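Side-chain contacts in polyketide biosynthesis 3-hydroxy-3-methylglutaryl-ACP synthase PksG (Bacillus subtilis, PDB 4YXT), which catalyses the aldol condensation of an acetyl group carried by an acyl-carrier protein with a beta-ketothioester polyketide intermediate during synthesis of the antibiotic bacillaene: residues L221-Q226 and F324-G329; Y249-G254 and F303-S308. The protein carries 1 engineered substitution. All coordinates share one frame; numbering follows the deposited sequence.

Contact 1: L221-Q226 and F324-G329; sequences LDCCEQ and FSYGSG
The Phe324 ring lies against the backbone and side chain of Cys224, and two cysteine sulfurs meet two aromatic rings in different ways. Cys224 covers one face of the Phe324 ring. The backbone puts CB over that face, 4.0 Å from the ring centroid, in a CH-pi contact. The torsion, with SG anti to the backbone N (chi1 -165°), swings the sulfur over it too. SG stands 4.1 Å from the same centroid and only 9° off the ring normal. The rim of the ring reaches the helix backbone, Phe324 CZ lying 3.3 Å from Cys224 N, and CE1 comes 3.6 Å from Cys223 O. Cys223 meets Tyr326 at the ring edge instead, its SG near the ring plane and 3.8 Å from CE2. CB of Cys223 also touches Phe324 CZ, at 4.1 Å, so this residue packs against both aromatics. The side-chain contacts are apolar and sulfur-aromatic, and all four touching residues are buried. Tyr326 OH is served from outside, by hydrogen bonds to Asp200 and Ser219. Tyr220 extends the aromatic packing, edge-to-face with Phe324. The Tyr326 side chain comes within about 4 Å of that of His250, a catalytic residue by similarity. This is helix-on-sheet packing of the thiolase-like fold near the presumed active site: helix 213-234 lies on strand 319-327 of the mixed sheet at an axis separation of 9.0 Å, the local directions 143° apart, with Met264 of helix 254-267 beside Cys224 and Tyr194 of strand 184-195 beside Cys223.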
# COMPACT_ATOMS: atom_id res chain seq x y z
N LEU A 221 7.31 -22.78 -0.34
CA LEU A 221 8.49 -23.53 0.12
C LEU A 221 9.78 -23.04 -0.52
O LEU A 221 10.81 -22.85 0.16
CB LEU A 221 8.33 -25.02 -0.15
CG LEU A 221 7.26 -25.73 0.65
CD1 LEU A 221 6.98 -27.11 0.04
CD2 LEU A 221 7.66 -25.82 2.13
N ASP A 222 9.73 -22.78 -1.82
CA ASP A 222 10.89 -22.12 -2.43
C ASP A 222 11.28 -20.78 -1.74
O ASP A 222 12.49 -20.56 -1.48
CB ASP A 222 10.67 -21.94 -3.92
CG ASP A 222 10.55 -23.29 -4.66
OD1 ASP A 222 10.98 -24.35 -4.12
OD2 ASP A 222 10.01 -23.29 -5.81
N CYS A 223 10.29 -19.95 -1.38
CA CYS A 223 10.59 -18.69 -0.71
C CYS A 223 11.06 -18.91 0.73
O CYS A 223 11.93 -18.19 1.20
CB CYS A 223 9.44 -17.69 -0.71
SG CYS A 223 8.82 -17.05 -2.31
N CYS A 224 10.47 -19.89 1.42
CA CYS A 224 10.97 -20.23 2.75
C CYS A 224 12.50 -20.51 2.76
O CYS A 224 13.25 -19.98 3.60
CB CYS A 224 10.17 -21.39 3.32
SG CYS A 224 10.46 -21.54 5.05
N GLU A 225 12.99 -21.26 1.78
CA GLU A 225 14.44 -21.51 1.70
C GLU A 225 15.23 -20.29 1.21
O GLU A 225 16.32 -20.00 1.73
CB GLU A 225 14.70 -22.71 0.79
CG GLU A 225 16.11 -22.80 0.21
CD GLU A 225 16.27 -23.98 -0.75
OE1 GLU A 225 15.41 -24.90 -0.73
OE2 GLU A 225 17.24 -23.97 -1.55
N GLN A 226 14.75 -19.58 0.18
CA GLN A 226 15.55 -18.45 -0.33
C GLN A 226 15.62 -17.32 0.65
O GLN A 226 16.66 -16.70 0.82
CB GLN A 226 15.02 -17.94 -1.67
CG GLN A 226 15.20 -18.96 -2.78
CD GLN A 226 16.66 -19.28 -3.09
OE1 GLN A 226 17.00 -20.40 -3.48
NE2 GLN A 226 17.53 -18.29 -2.92
N PHE A 324 8.97 -15.87 9.18
CA PHE A 324 8.89 -16.05 7.75
C PHE A 324 7.57 -15.58 7.26
O PHE A 324 6.60 -16.14 7.64
CB PHE A 324 9.03 -17.52 7.36
CG PHE A 324 8.78 -17.77 5.91
CD1 PHE A 324 9.62 -17.22 4.94
CD2 PHE A 324 7.72 -18.53 5.51
CE1 PHE A 324 9.40 -17.43 3.59
CE2 PHE A 324 7.47 -18.75 4.16
CZ PHE A 324 8.31 -18.19 3.19
N SER A 325 7.57 -14.62 6.35
CA SER A 325 6.35 -14.11 5.70
C SER A 325 6.26 -14.49 4.23
O SER A 325 7.26 -14.47 3.48
CB SER A 325 6.38 -12.57 5.84
OG SER A 325 5.45 -11.90 5.01
N TYR A 326 5.04 -14.81 3.79
CA TYR A 326 4.79 -15.14 2.41
C TYR A 326 3.51 -14.52 1.97
O TYR A 326 2.51 -14.61 2.64
CB TYR A 326 4.65 -16.64 2.19
CG TYR A 326 4.35 -16.98 0.72
CD1 TYR A 326 3.08 -17.29 0.29
CD2 TYR A 326 5.38 -16.96 -0.24
CE1 TYR A 326 2.83 -17.57 -1.05
CE2 TYR A 326 5.13 -17.22 -1.58
CZ TYR A 326 3.85 -17.53 -1.97
OH TYR A 326 3.62 -17.74 -3.30
N GLY A 327 3.51 -13.97 0.79
CA GLY A 327 2.26 -13.68 0.15
C GLY A 327 2.32 -14.14 -1.27
O GLY A 327 3.36 -14.06 -1.92
N SER A 328 1.17 -14.59 -1.76
CA SER A 328 0.99 -14.94 -3.13
C SER A 328 1.32 -13.85 -4.06
O SER A 328 1.03 -12.70 -3.76
CB SER A 328 -0.48 -15.28 -3.37
OG SER A 328 -0.75 -16.51 -2.79
N GLY A 329 1.83 -14.19 -5.23
CA GLY A 329 1.89 -13.20 -6.28
C GLY A 329 3.20 -12.91 -6.97
O GLY A 329 3.16 -12.71 -8.19

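Contact 2: Y249-G254 and F303-S308; sequences YHTPFG and FLALAS
Ala305 CB fits against two oxygens, one at the end of strand 246-249 and one in the loop that follows, and these van der Waals contacts make up the pairing. The methyl group lies 3.5 Å from Tyr249 O and 3.7 Å from Thr251 OG1, CB pointing toward that segment. The short side chain is consistent with the close approach of the backbones, the alpha carbons of Tyr249 and Ala305 being 6.6 Å apart.

The one side-chain hydrogen bond within the two segments lies on the 249-254 side. Thr251 OG1 donates to Tyr249 O over 2.7 Å, bringing together the two oxygens that face the methyl. The donor stands 42° above the carbonyl plane, with a C=O...donor angle of 138°. A chi1 of -49° sets OG1 beside the threonine's backbone N, from where it can reach back two residues.

Apolar packing completes the setting: Cys291 touches both Thr251 and Ala305, Val257 both Tyr249 and Thr251. Between the bonded residues lies His250, proton donor/acceptor by similarity, its side chain touching Cys114. The arrangement is consistent with a loop carrying the catalytic histidine, as in relatives of the thiolase-like superfamily, backed by the buried 303-308 part of helix 301-312.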
# COMPACT_ATOMS: atom_id res chain seq x y z
N TYR A 249 5.63 -18.61 11.35
CA TYR A 249 5.53 -18.59 9.92
C TYR A 249 4.14 -18.05 9.50
O TYR A 249 3.17 -18.14 10.30
CB TYR A 249 5.61 -19.99 9.34
CG TYR A 249 6.79 -20.80 9.63
CD1 TYR A 249 7.76 -21.04 8.64
CD2 TYR A 249 6.94 -21.39 10.87
CE1 TYR A 249 8.84 -21.86 8.88
CE2 TYR A 249 8.03 -22.21 11.15
CZ TYR A 249 8.97 -22.45 10.15
OH TYR A 249 10.03 -23.28 10.45
N HIS A 250 4.06 -17.59 8.25
CA HIS A 250 2.78 -17.36 7.63
C HIS A 250 2.02 -18.69 7.64
O HIS A 250 2.51 -19.69 7.07
CB HIS A 250 2.90 -16.92 6.19
CG HIS A 250 1.58 -16.83 5.52
ND1 HIS A 250 0.59 -16.02 5.99
CD2 HIS A 250 1.07 -17.45 4.43
CE1 HIS A 250 -0.50 -16.19 5.27
NE2 HIS A 250 -0.23 -17.04 4.30
N THR A 251 0.86 -18.68 8.29
CA THR A 251 0.09 -19.89 8.61
C THR A 251 -1.28 -19.87 7.89
O THR A 251 -2.28 -19.39 8.44
CB THR A 251 -0.10 -20.03 10.14
OG1 THR A 251 1.16 -19.86 10.80
CG2 THR A 251 -0.65 -21.39 10.51
N PRO A 252 -1.33 -20.40 6.65
CA PRO A 252 -2.63 -20.53 6.01
C PRO A 252 -3.40 -21.73 6.56
O PRO A 252 -4.63 -21.72 6.58
CB PRO A 252 -2.30 -20.71 4.54
CG PRO A 252 -0.91 -21.25 4.49
CD PRO A 252 -0.23 -20.82 5.77
N PHE A 253 -2.67 -22.75 6.99
CA PHE A 253 -3.21 -23.80 7.88
C PHE A 253 -2.04 -24.46 8.56
O PHE A 253 -0.95 -24.40 8.08
CB PHE A 253 -4.13 -24.80 7.17
CG PHE A 253 -3.56 -25.38 5.91
CD1 PHE A 253 -3.57 -24.65 4.72
CD2 PHE A 253 -3.03 -26.65 5.90
CE1 PHE A 253 -3.07 -25.18 3.55
CE2 PHE A 253 -2.50 -27.19 4.72
CZ PHE A 253 -2.54 -26.46 3.55
N GLY A 254 -2.28 -25.03 9.72
CA GLY A 254 -1.22 -25.64 10.51
C GLY A 254 -0.41 -26.68 9.79
O GLY A 254 0.81 -26.80 10.00
N PHE A 303 1.52 -12.35 11.78
CA PHE A 303 1.40 -11.66 13.04
C PHE A 303 0.66 -12.47 14.10
O PHE A 303 1.07 -12.43 15.25
CB PHE A 303 0.74 -10.29 12.88
CG PHE A 303 1.57 -9.29 12.10
CD1 PHE A 303 2.97 -9.32 12.10
CD2 PHE A 303 0.93 -8.27 11.40
CE1 PHE A 303 3.70 -8.38 11.38
CE2 PHE A 303 1.66 -7.32 10.68
CZ PHE A 303 3.04 -7.38 10.68
N LEU A 304 -0.41 -13.18 13.71
CA LEU A 304 -1.19 -14.02 14.57
C LEU A 304 -0.39 -15.17 15.15
O LEU A 304 -0.61 -15.54 16.31
CB LEU A 304 -2.44 -14.56 13.81
CG LEU A 304 -3.51 -15.31 14.59
CD1 LEU A 304 -4.18 -14.39 15.58
CD2 LEU A 304 -4.55 -15.95 13.67
N ALA A 305 0.50 -15.74 14.33
CA ALA A 305 1.40 -16.82 14.76
C ALA A 305 2.46 -16.24 15.68
O ALA A 305 2.95 -16.87 16.64
CB ALA A 305 2.07 -17.50 13.54
N LEU A 306 2.83 -15.02 15.40
CA LEU A 306 3.84 -14.38 16.28
C LEU A 306 3.28 -14.10 17.69
O LEU A 306 3.87 -14.43 18.71
CB LEU A 306 4.27 -13.08 15.67
CG LEU A 306 5.41 -12.34 16.39
CD1 LEU A 306 6.57 -13.24 16.28
CD2 LEU A 306 5.67 -11.00 15.72
N ALA A 307 2.14 -13.46 17.74
CA ALA A 307 1.36 -13.27 18.98
C ALA A 307 1.14 -14.60 19.73
O ALA A 307 1.30 -14.67 20.96
CB ALA A 307 0.01 -12.67 18.64
N SER A 308 0.82 -15.64 18.97
CA SER A 308 0.58 -16.96 19.54
C SER A 308 1.83 -17.44 20.20
O SER A 308 1.73 -17.94 21.31
CB SER A 308 0.07 -17.98 18.52
OG SER A 308 -0.38 -19.21 19.16

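Overall arrangement
Both contacts are buried, but contact 2 lies nearer the middle of the chain, its centre about 7 Å from the chain's centre against about 16 Å for contact 1. They share no segment, yet adjoin: Phe324 O and His250 N, 3.0 Å apart, form a probable hydrogen bond just beyond the end of strand 246-249, which runs parallel to strand 319-327. Strand 319-327 is the next element after helix 301-312. Contact 1 buries 191 Å² through aromatic rings and sulfur, whereas contact 2 buries 76 Å² through one methyl group against backbone and hydroxyl oxygens. In each, a helix packs on or just after one of two adjacent strands near the presumed active site.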